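Local coordinates for protein APL1 (Anopheles gambiae, PDB 3O6N) that forms, as APL1C, a heterodimeric complex with the leucine-rich repeat protein LRIM1 that regulates complement-like immunity in the mosquito, at residues L60-L65 and E83-A88; V285-Y290 and E311-Q316; L335-T340 and F360-R365. One frame throughout, in Å; residues are numbered along the deposited sequence.

Interaction 1: L60-L65 and E83-A88; sequences LPAALL and EIDTYA
Leu60 and Ala88 meet methyl to methyl, CD2 of the leucine lying 4.2 Å from CB of the alanine, while Ile84 brings its CG2 to the same leucine methyl. CG of Leu60 is anti to the backbone N (chi1 -175°), and chi2 near 67° then places the branches. Leu60 and Ile84 are paired residues of two short parallel strands, 59-60 and 83-84, and their side chains leave on one face; there Leu60 also packs on Leu76 and Phe89. The strand pairing itself is two backbone bonds from one residue: Leu60 N donates to Glu83 O at 2.9 Å, and Asp85 N donates to Leu60 O at 3.0 Å.

Past the strand, the CB of Asp85 points toward 60-65. It approaches Leu60 O to 3.1 Å, and Asp85 OD2 lies 3.8 Å from Ala62 CB. The same OD2 accepts from Tyr87 N, which sits above the carboxylate plane, 43° out of it; this Asx turn accompanies the type I turn from Asp85 to Ala88. The turn sets Ala88 against Ala62, their CA atoms only 3.9 Å apart, a closeness suited to two small residues. Leu65 then reaches over with CD1, 3.5 Å from Ala88 O.

One water ties Pro61, Leu65 and Ala88 together, donating to Pro61 O and Ala88 O and accepting from Leu65 N. Successive coils of a leucine-rich repeat solenoid are thus joined near its N-terminal end by backbone pairing, apolar methyls and a shared water, a chemistry that depends on close backbone approach more than on long side chains.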
loop_
_atom_site.group_PDB
_atom_site.type_symbol
_atom_site.label_atom_id
_atom_site.label_comp_id
_atom_site.label_asym_id
_atom_site.label_seq_id
_atom_site.Cartn_x
_atom_site.Cartn_y
_atom_site.Cartn_z
ATOM N N LEU A 60 -18.436 22.237 -10.731
ATOM C CA LEU A 60 -19.432 21.942 -9.708
ATOM C C LEU A 60 -20.072 23.240 -9.216
ATOM O O LEU A 60 -19.391 24.086 -8.640
ATOM C CB LEU A 60 -18.787 21.199 -8.539
ATOM C CG LEU A 60 -19.739 20.726 -7.437
ATOM C CD1 LEU A 60 -20.670 19.630 -7.956
ATOM C CD2 LEU A 60 -18.957 20.247 -6.230
ATOM N N PRO A 61 -21.386 23.400 -9.444
ATOM C CA PRO A 61 -22.094 24.647 -9.124
ATOM C C PRO A 61 -22.569 24.714 -7.677
ATOM O O PRO A 61 -22.829 23.683 -7.064
ATOM C CB PRO A 61 -23.307 24.595 -10.056
ATOM C CG PRO A 61 -23.607 23.127 -10.172
ATOM C CD PRO A 61 -22.268 22.412 -10.092
ATOM N N ALA A 62 -22.691 25.928 -7.149
ATOM C CA ALA A 62 -23.233 26.131 -5.811
ATOM C C ALA A 62 -24.715 25.761 -5.749
ATOM O O ALA A 62 -25.245 25.453 -4.682
ATOM C CB ALA A 62 -23.032 27.577 -5.375
ATOM N N ALA A 63 -25.373 25.790 -6.903
ATOM C CA ALA A 63 -26.813 25.555 -6.978
ATOM C C ALA A 63 -27.232 24.198 -6.420
ATOM O O ALA A 63 -28.340 24.051 -5.911
ATOM C CB ALA A 63 -27.306 25.716 -8.409
ATOM N N LEU A 64 -26.349 23.207 -6.517
ATOM C CA LEU A 64 -26.686 21.857 -6.075
ATOM C C LEU A 64 -26.980 21.806 -4.581
ATOM O O LEU A 64 -28.080 21.441 -4.172
ATOM C CB LEU A 64 -25.567 20.870 -6.426
ATOM C CG LEU A 64 -25.735 19.455 -5.870
ATOM C CD1 LEU A 64 -27.038 18.823 -6.353
ATOM C CD2 LEU A 64 -24.540 18.590 -6.245
ATOM N N LEU A 65 -25.992 22.173 -3.770
ATOM C CA LEU A 65 -26.144 22.129 -2.318
ATOM C C LEU A 65 -26.863 23.354 -1.756
ATOM O O LEU A 65 -27.244 23.376 -0.585
ATOM C CB LEU A 65 -24.786 21.932 -1.639
ATOM C CG LEU A 65 -24.134 20.586 -1.955
ATOM C CD1 LEU A 65 -22.718 20.501 -1.384
ATOM C CD2 LEU A 65 -24.998 19.435 -1.444
ATOM N N GLU A 83 -13.364 21.934 -12.036
ATOM C CA GLU A 83 -13.292 23.005 -11.051
ATOM C C GLU A 83 -14.478 22.963 -10.094
ATOM O O GLU A 83 -15.573 22.533 -10.462
ATOM C CB GLU A 83 -13.221 24.372 -11.740
ATOM C CG GLU A 83 -13.185 25.551 -10.774
ATOM C CD GLU A 83 -13.027 26.884 -11.479
ATOM O OE1 GLU A 83 -12.499 26.900 -12.612
ATOM O OE2 GLU A 83 -13.433 27.915 -10.902
ATOM N N ILE A 84 -14.246 23.410 -8.865
ATOM C CA ILE A 84 -15.292 23.482 -7.855
ATOM C C ILE A 84 -15.599 24.947 -7.582
ATOM O O ILE A 84 -14.694 25.709 -7.253
ATOM C CB ILE A 84 -14.816 22.858 -6.529
ATOM C CG1 ILE A 84 -14.500 21.373 -6.703
ATOM C CG2 ILE A 84 -15.857 23.071 -5.432
ATOM C CD1 ILE A 84 -13.861 20.749 -5.472
ATOM N N ASP A 85 -16.861 25.349 -7.719
ATOM C CA ASP A 85 -17.229 26.729 -7.414
ATOM C C ASP A 85 -16.825 27.053 -5.984
ATOM O O ASP A 85 -16.984 26.227 -5.090
ATOM C CB ASP A 85 -18.729 26.958 -7.594
ATOM C CG ASP A 85 -19.122 28.408 -7.381
ATOM O OD1 ASP A 85 -19.021 29.196 -8.344
ATOM O OD2 ASP A 85 -19.522 28.765 -6.251
ATOM N N THR A 86 -16.305 28.256 -5.771
ATOM C CA THR A 86 -15.783 28.637 -4.461
ATOM C C THR A 86 -16.758 28.343 -3.320
ATOM O O THR A 86 -16.356 27.870 -2.258
ATOM C CB THR A 86 -15.393 30.129 -4.421
ATOM O OG1 THR A 86 -14.369 30.381 -5.390
ATOM C CG2 THR A 86 -14.885 30.511 -3.039
ATOM N N TYR A 87 -18.041 28.615 -3.543
ATOM C CA TYR A 87 -19.032 28.454 -2.482
ATOM C C TYR A 87 -19.897 27.207 -2.638
ATOM O O TYR A 87 -20.962 27.103 -2.028
ATOM C CB TYR A 87 -19.885 29.718 -2.366
ATOM C CG TYR A 87 -19.030 30.942 -2.156
ATOM C CD1 TYR A 87 -18.362 31.140 -0.954
ATOM C CD2 TYR A 87 -18.861 31.881 -3.164
ATOM C CE1 TYR A 87 -17.563 32.247 -0.754
ATOM C CE2 TYR A 87 -18.063 32.995 -2.973
ATOM C CZ TYR A 87 -17.417 33.172 -1.765
ATOM O OH TYR A 87 -16.621 34.276 -1.564
ATOM N N ALA A 88 -19.421 26.255 -3.434
ATOM C CA ALA A 88 -20.162 25.024 -3.688
ATOM C C ALA A 88 -20.585 24.316 -2.402
ATOM O O ALA A 88 -21.673 23.745 -2.334
ATOM C CB ALA A 88 -19.346 24.079 -4.571
HETATM O O HOH W 1 -23.340 22.591 -4.585
#

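Interaction 2: V285-Y290 and E311-Q316; sequences VALNLY and ERNQPQ
Asn313 grips the backbone of 285-290 with both ends of its amide. OD1 accepts from Leu289 N at 2.8 Å in a nearly straight bond, and ND2 donates to Leu287 O at 3.0 Å. That oxygen lies almost in the amide plane of Asn313, whereas the donor stands above the plane of the Leu287 carbonyl, 55° out of it. Leu287 adds an apolar wall: its CD2 is 3.6 Å from the amide nitrogen.

Tyr290 is the other large participant. Its CG, set between backbone N and carbonyl carbon (chi1 46°), comes to 3.3 Å from Arg312 O, and the ring is covered on two faces. Arg312 CB lies over one, 3.7 Å from the centroid in a CH-pi contact displaced toward the rim; Asn288 OD1 lies over the centre of the opposite face. The Asn313 amide meets the ring at its edge, with OD1 3.4 Å from CD2 and the two planes 72° apart. Beside them Pro315 CG touches Tyr290 CB, and Gln316 lays CB and CG against Leu289.

In the leucine-rich repeat solenoid this contact joins neighbouring coils: the short, weakly bonded strand 286-288, which runs parallel to 262-264, meets the 3-10 segment 311-313 and the beginning of helix 314-317. Asn313 precedes that helix, but its side chain is spent on the adjacent coil rather than on a capping bond.

Farther out, Val310 O is a second acceptor for Asn313 ND2, which helps fix the amide's rotation. Asn288 OD1 accepts from Tyr290 N at 2.9 Å, an Asx turn, and from Gly291 N as well, anchoring the oxygen over the tyrosine ring. Gln316 OE1 takes a hydrogen bond from Ile294 N, holding the bent glutamine side chain beside Leu289.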
loop_
_atom_site.group_PDB
_atom_site.type_symbol
_atom_site.label_atom_id
_atom_site.label_comp_id
_atom_site.label_asym_id
_atom_site.label_seq_id
_atom_site.Cartn_x
_atom_site.Cartn_y
_atom_site.Cartn_z
ATOM N N VAL A 285 24.383 -11.832 0.120
ATOM C CA VAL A 285 25.505 -12.748 -0.024
ATOM C C VAL A 285 25.633 -13.615 1.218
ATOM O O VAL A 285 26.423 -14.555 1.248
ATOM C CB VAL A 285 26.835 -12.001 -0.253
ATOM C CG1 VAL A 285 26.830 -11.293 -1.596
ATOM C CG2 VAL A 285 27.107 -11.023 0.883
ATOM N N ALA A 286 24.851 -13.293 2.244
ATOM C CA ALA A 286 24.947 -13.989 3.522
ATOM C C ALA A 286 23.578 -14.162 4.166
ATOM O O ALA A 286 22.765 -13.237 4.179
ATOM C CB ALA A 286 25.876 -13.240 4.465
ATOM N N LEU A 287 23.337 -15.347 4.713
ATOM C CA LEU A 287 22.070 -15.647 5.362
ATOM C C LEU A 287 22.276 -16.498 6.607
ATOM O O LEU A 287 22.797 -17.610 6.525
ATOM C CB LEU A 287 21.157 -16.399 4.394
ATOM C CG LEU A 287 19.854 -16.927 4.994
ATOM C CD1 LEU A 287 18.924 -15.773 5.312
ATOM C CD2 LEU A 287 19.187 -17.909 4.035
ATOM N N ASN A 288 21.866 -15.983 7.758
ATOM C CA ASN A 288 21.893 -16.777 8.980
ATOM C C ASN A 288 20.577 -16.682 9.730
ATOM O O ASN A 288 20.345 -15.734 10.480
ATOM C CB ASN A 288 23.049 -16.359 9.897
ATOM C CG ASN A 288 23.108 -17.181 11.174
ATOM O OD1 ASN A 288 22.142 -17.852 11.539
ATOM N ND2 ASN A 288 24.247 -17.132 11.864
ATOM N N LEU A 289 19.716 -17.671 9.520
ATOM C CA LEU A 289 18.507 -17.815 10.315
ATOM C C LEU A 289 18.575 -19.113 11.118
ATOM O O LEU A 289 17.549 -19.652 11.530
ATOM C CB LEU A 289 17.260 -17.799 9.419
ATOM C CG LEU A 289 16.922 -16.455 8.766
ATOM C CD1 LEU A 289 15.744 -16.607 7.806
ATOM C CD2 LEU A 289 16.636 -15.386 9.819
ATOM N N TYR A 290 19.789 -19.611 11.336
ATOM C CA TYR A 290 19.979 -20.834 12.116
ATOM C C TYR A 290 20.424 -20.568 13.556
ATOM O O TYR A 290 20.219 -21.406 14.432
ATOM C CB TYR A 290 20.944 -21.806 11.423
ATOM C CG TYR A 290 22.211 -21.180 10.883
ATOM C CD1 TYR A 290 23.371 -21.125 11.649
ATOM C CD2 TYR A 290 22.253 -20.665 9.591
ATOM C CE1 TYR A 290 24.533 -20.561 11.148
ATOM C CE2 TYR A 290 23.405 -20.100 9.082
ATOM C CZ TYR A 290 24.540 -20.047 9.863
ATOM O OH TYR A 290 25.683 -19.479 9.347
ATOM N N GLU A 311 23.356 -23.840 3.342
ATOM C CA GLU A 311 22.963 -25.139 3.878
ATOM C C GLU A 311 22.769 -25.137 5.401
ATOM O O GLU A 311 21.915 -25.852 5.931
ATOM C CB GLU A 311 23.964 -26.209 3.429
ATOM C CG GLU A 311 24.151 -27.353 4.384
ATOM C CD GLU A 311 25.265 -28.278 3.941
ATOM O OE1 GLU A 311 25.377 -28.531 2.720
ATOM O OE2 GLU A 311 26.032 -28.738 4.811
ATOM N N ARG A 312 23.543 -24.321 6.107
ATOM C CA ARG A 312 23.428 -24.263 7.561
ATOM C C ARG A 312 22.050 -23.786 8.019
ATOM O O ARG A 312 21.696 -23.924 9.187
ATOM C CB ARG A 312 24.533 -23.393 8.165
ATOM C CG ARG A 312 25.902 -24.031 8.093
ATOM C CD ARG A 312 26.970 -23.131 8.691
ATOM N NE ARG A 312 28.269 -23.798 8.734
ATOM C CZ ARG A 312 29.381 -23.236 9.196
ATOM N NH1 ARG A 312 29.350 -21.988 9.646
ATOM N NH2 ARG A 312 30.521 -23.916 9.204
ATOM N N ASN A 313 21.270 -23.241 7.091
ATOM C CA ASN A 313 19.940 -22.741 7.421
ATOM C C ASN A 313 18.879 -23.837 7.481
ATOM O O ASN A 313 17.691 -23.549 7.608
ATOM C CB ASN A 313 19.518 -21.652 6.434
ATOM C CG ASN A 313 20.266 -20.352 6.651
ATOM O OD1 ASN A 313 19.888 -19.533 7.496
ATOM N ND2 ASN A 313 21.339 -20.157 5.892
ATOM N N GLN A 314 19.318 -25.090 7.392
ATOM C CA GLN A 314 18.410 -26.235 7.422
ATOM C C GLN A 314 17.278 -26.150 8.454
ATOM O O GLN A 314 16.122 -26.392 8.117
ATOM C CB GLN A 314 19.188 -27.541 7.613
ATOM C CG GLN A 314 18.297 -28.772 7.629
ATOM C CD GLN A 314 19.080 -30.066 7.680
ATOM O OE1 GLN A 314 20.312 -30.067 7.661
ATOM N NE2 GLN A 314 18.365 -31.182 7.748
ATOM N N PRO A 315 17.606 -25.825 9.717
ATOM C CA PRO A 315 16.558 -25.787 10.744
ATOM C C PRO A 315 15.454 -24.779 10.432
ATOM O O PRO A 315 14.304 -25.005 10.807
ATOM C CB PRO A 315 17.317 -25.383 12.019
ATOM C CG PRO A 315 18.629 -24.835 11.548
ATOM C CD PRO A 315 18.942 -25.578 10.285
ATOM N N GLN A 316 15.797 -23.682 9.765
ATOM C CA GLN A 316 14.791 -22.714 9.342
ATOM C C GLN A 316 13.996 -23.259 8.155
ATOM O O GLN A 316 12.765 -23.194 8.137
ATOM C CB GLN A 316 15.437 -21.374 8.974
ATOM C CG GLN A 316 14.440 -20.313 8.527
ATOM C CD GLN A 316 13.524 -19.861 9.652
ATOM O OE1 GLN A 316 13.809 -18.882 10.338
ATOM N NE2 GLN A 316 12.418 -20.573 9.843
#

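Interaction 3: L335-T340 and F360-R365; sequences LSTHHT and FRNVAR
Asn362 faces the type I turn from Ser336 to His339, its amide beside Leu335 and Thr337 and its backbone oxygen at His339. CG of Asn362 is anti to the carbonyl carbon (chi1 -64°), and OD1 lies 3.7 Å from Thr337 CA and 3.8 Å from Thr337 CG2. On the other branch, ND2 makes a long, weak hydrogen bond to Leu335 O at 3.4 Å. A water reinforces it, accepting from Asn362 ND2 at 2.9 Å and donating to Leu335 O, so the two polar atoms are linked both directly and through solvent.

The carbonyl of Asn362 carries the stronger bond: His339 NE2 donates to Asn362 O at 2.8 Å. The oxygen is near the imidazole plane, while the nitrogen stands above the carbonyl plane by 53°. Ring and amide planes of His339 and Asn362 are 60° apart.

These two loops belong to the C-terminal end of a leucine-rich repeat solenoid. Residues 335-340 lie between strands 322-324 and 343-345, the latter the last of the parallel series, and 360-365 follow helix 353-359 within the loop that the Cys353-Cys387 disulfide encloses in sequence.

Val363 comes next, its side chain crossing that of His339 at about a right angle, with CB 3.8 Å from NE2 and CG2 close to CE1. Its CG1 makes a looser apolar contact with Leu335 CD1 at 4.4 Å. That same leucine methyl rests over the centre of one imidazole face, and His339 ND1 accepts from Leu341 N; both ring nitrogens are engaged, which would restrain its rotation.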
loop_
_atom_site.group_PDB
_atom_site.type_symbol
_atom_site.label_atom_id
_atom_site.label_comp_id
_atom_site.label_asym_id
_atom_site.label_seq_id
_atom_site.Cartn_x
_atom_site.Cartn_y
_atom_site.Cartn_z
ATOM N N LEU A 335 17.802 -30.905 3.548
ATOM C CA LEU A 335 16.498 -30.936 4.195
ATOM C C LEU A 335 16.367 -32.218 5.009
ATOM O O LEU A 335 16.874 -33.268 4.611
ATOM C CB LEU A 335 15.373 -30.867 3.158
ATOM C CG LEU A 335 15.195 -29.582 2.340
ATOM C CD1 LEU A 335 14.080 -29.766 1.321
ATOM C CD2 LEU A 335 14.898 -28.390 3.242
ATOM N N SER A 336 15.693 -32.128 6.149
ATOM C CA SER A 336 15.423 -33.298 6.975
ATOM C C SER A 336 14.323 -34.138 6.344
ATOM O O SER A 336 13.543 -33.641 5.533
ATOM C CB SER A 336 15.000 -32.875 8.381
ATOM O OG SER A 336 16.042 -32.178 9.043
ATOM N N THR A 337 14.253 -35.407 6.733
ATOM C CA THR A 337 13.245 -36.315 6.208
ATOM C C THR A 337 11.838 -35.791 6.482
ATOM O O THR A 337 10.907 -36.051 5.720
ATOM C CB THR A 337 13.389 -37.721 6.829
ATOM O OG1 THR A 337 14.743 -38.169 6.690
ATOM C CG2 THR A 337 12.462 -38.708 6.138
ATOM N N HIS A 338 11.698 -35.036 7.565
ATOM C CA HIS A 338 10.390 -34.587 8.032
ATOM C C HIS A 338 10.081 -33.126 7.706
ATOM O O HIS A 338 9.200 -32.523 8.324
ATOM C CB HIS A 338 10.289 -34.797 9.542
ATOM C CG HIS A 338 11.340 -34.065 10.321
ATOM N ND1 HIS A 338 11.266 -32.715 10.584
ATOM C CD2 HIS A 338 12.496 -34.497 10.880
ATOM C CE1 HIS A 338 12.329 -32.345 11.279
ATOM N NE2 HIS A 338 13.089 -33.407 11.471
ATOM N N HIS A 339 10.795 -32.552 6.741
ATOM C CA HIS A 339 10.561 -31.158 6.367
ATOM C C HIS A 339 9.124 -30.975 5.887
ATOM O O HIS A 339 8.481 -31.930 5.446
ATOM C CB HIS A 339 11.536 -30.718 5.276
ATOM C CG HIS A 339 11.230 -31.298 3.930
ATOM N ND1 HIS A 339 10.315 -30.732 3.070
ATOM C CD2 HIS A 339 11.701 -32.404 3.307
ATOM C CE1 HIS A 339 10.244 -31.459 1.967
ATOM N NE2 HIS A 339 11.073 -32.478 2.086
ATOM N N THR A 340 8.624 -29.745 5.968
ATOM C CA THR A 340 7.229 -29.469 5.652
ATOM C C THR A 340 7.032 -28.702 4.344
ATOM O O THR A 340 5.944 -28.190 4.085
ATOM C CB THR A 340 6.551 -28.676 6.791
ATOM O OG1 THR A 340 7.344 -27.524 7.106
ATOM C CG2 THR A 340 6.413 -29.538 8.034
ATOM N N PHE A 360 16.957 -34.888 -3.181
ATOM C CA PHE A 360 15.795 -35.528 -3.791
ATOM C C PHE A 360 15.396 -36.870 -3.168
ATOM O O PHE A 360 14.436 -37.501 -3.601
ATOM C CB PHE A 360 15.972 -35.645 -5.309
ATOM C CG PHE A 360 15.565 -34.406 -6.053
ATOM C CD1 PHE A 360 14.349 -34.349 -6.718
ATOM C CD2 PHE A 360 16.382 -33.288 -6.066
ATOM C CE1 PHE A 360 13.966 -33.205 -7.395
ATOM C CE2 PHE A 360 16.005 -32.142 -6.740
ATOM C CZ PHE A 360 14.794 -32.099 -7.406
ATOM N N ARG A 361 16.117 -37.300 -2.140
ATOM C CA ARG A 361 15.660 -38.441 -1.356
ATOM C C ARG A 361 14.447 -38.036 -0.513
ATOM O O ARG A 361 13.648 -38.884 -0.109
ATOM C CB ARG A 361 16.779 -38.963 -0.449
ATOM C CG ARG A 361 17.985 -39.516 -1.202
ATOM C CD ARG A 361 19.001 -40.110 -0.233
ATOM N NE ARG A 361 18.490 -41.319 0.410
ATOM C CZ ARG A 361 19.013 -41.864 1.504
ATOM N NH1 ARG A 361 20.059 -41.302 2.092
ATOM N NH2 ARG A 361 18.484 -42.966 2.016
ATOM N N ASN A 362 14.312 -36.735 -0.262
ATOM C CA ASN A 362 13.269 -36.223 0.633
ATOM C C ASN A 362 12.281 -35.242 0.007
ATOM O O ASN A 362 11.299 -34.858 0.642
ATOM C CB ASN A 362 13.899 -35.579 1.869
ATOM C CG ASN A 362 14.659 -36.575 2.711
ATOM O OD1 ASN A 362 14.217 -37.708 2.903
ATOM N ND2 ASN A 362 15.814 -36.163 3.214
ATOM N N VAL A 363 12.544 -34.820 -1.222
ATOM C CA VAL A 363 11.633 -33.909 -1.911
ATOM C C VAL A 363 11.696 -34.188 -3.410
ATOM O O VAL A 363 12.702 -34.689 -3.912
ATOM C CB VAL A 363 11.976 -32.431 -1.613
ATOM C CG1 VAL A 363 13.208 -31.995 -2.385
ATOM C CG2 VAL A 363 10.784 -31.517 -1.923
ATOM N N ALA A 364 10.614 -33.880 -4.116
ATOM C CA ALA A 364 10.556 -34.115 -5.554
ATOM C C ALA A 364 9.537 -33.195 -6.210
ATOM O O ALA A 364 9.060 -32.242 -5.594
ATOM C CB ALA A 364 10.224 -35.573 -5.841
ATOM N N ARG A 365 9.215 -33.480 -7.466
ATOM C CA ARG A 365 8.210 -32.709 -8.180
ATOM C C ARG A 365 6.844 -33.356 -7.999
ATOM O O ARG A 365 6.741 -34.577 -7.918
ATOM C CB ARG A 365 8.587 -32.582 -9.656
ATOM C CG ARG A 365 9.898 -31.837 -9.838
ATOM C CD ARG A 365 10.261 -31.580 -11.286
ATOM N NE ARG A 365 11.390 -30.656 -11.350
ATOM C CZ ARG A 365 12.653 -31.002 -11.123
ATOM N NH1 ARG A 365 12.954 -32.263 -10.829
ATOM N NH2 ARG A 365 13.614 -30.090 -11.189
HETATM O O HOH W 2 16.469 -33.929 1.556
#

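Overall arrangement
The three contacts illustrate one principle: neighbouring parts of a repeat solenoid are joined largely through backbone groups. Interactions 1 and 2 each draw on four buried residues (Leu60, Leu65, Ile84, Ala88; Leu287, Leu289, Asn313, Gln316), whereas interaction 3, nearer the surface, has two, Leu335 and Val363. Interaction 1 stands apart, its centre 63 Å from that of interaction 2 and on the opposite side of the chain's centre. It relies on backbone pairing; interaction 2 uses a side-chain amide to bind a strand backbone, and interaction 3 a histidine to bind a loop carbonyl. Interactions 2 and 3, centres 17 Å apart, touch where Gln314 makes a weak hydrogen bond to Ser336, connecting consecutive coils toward the C-terminal end.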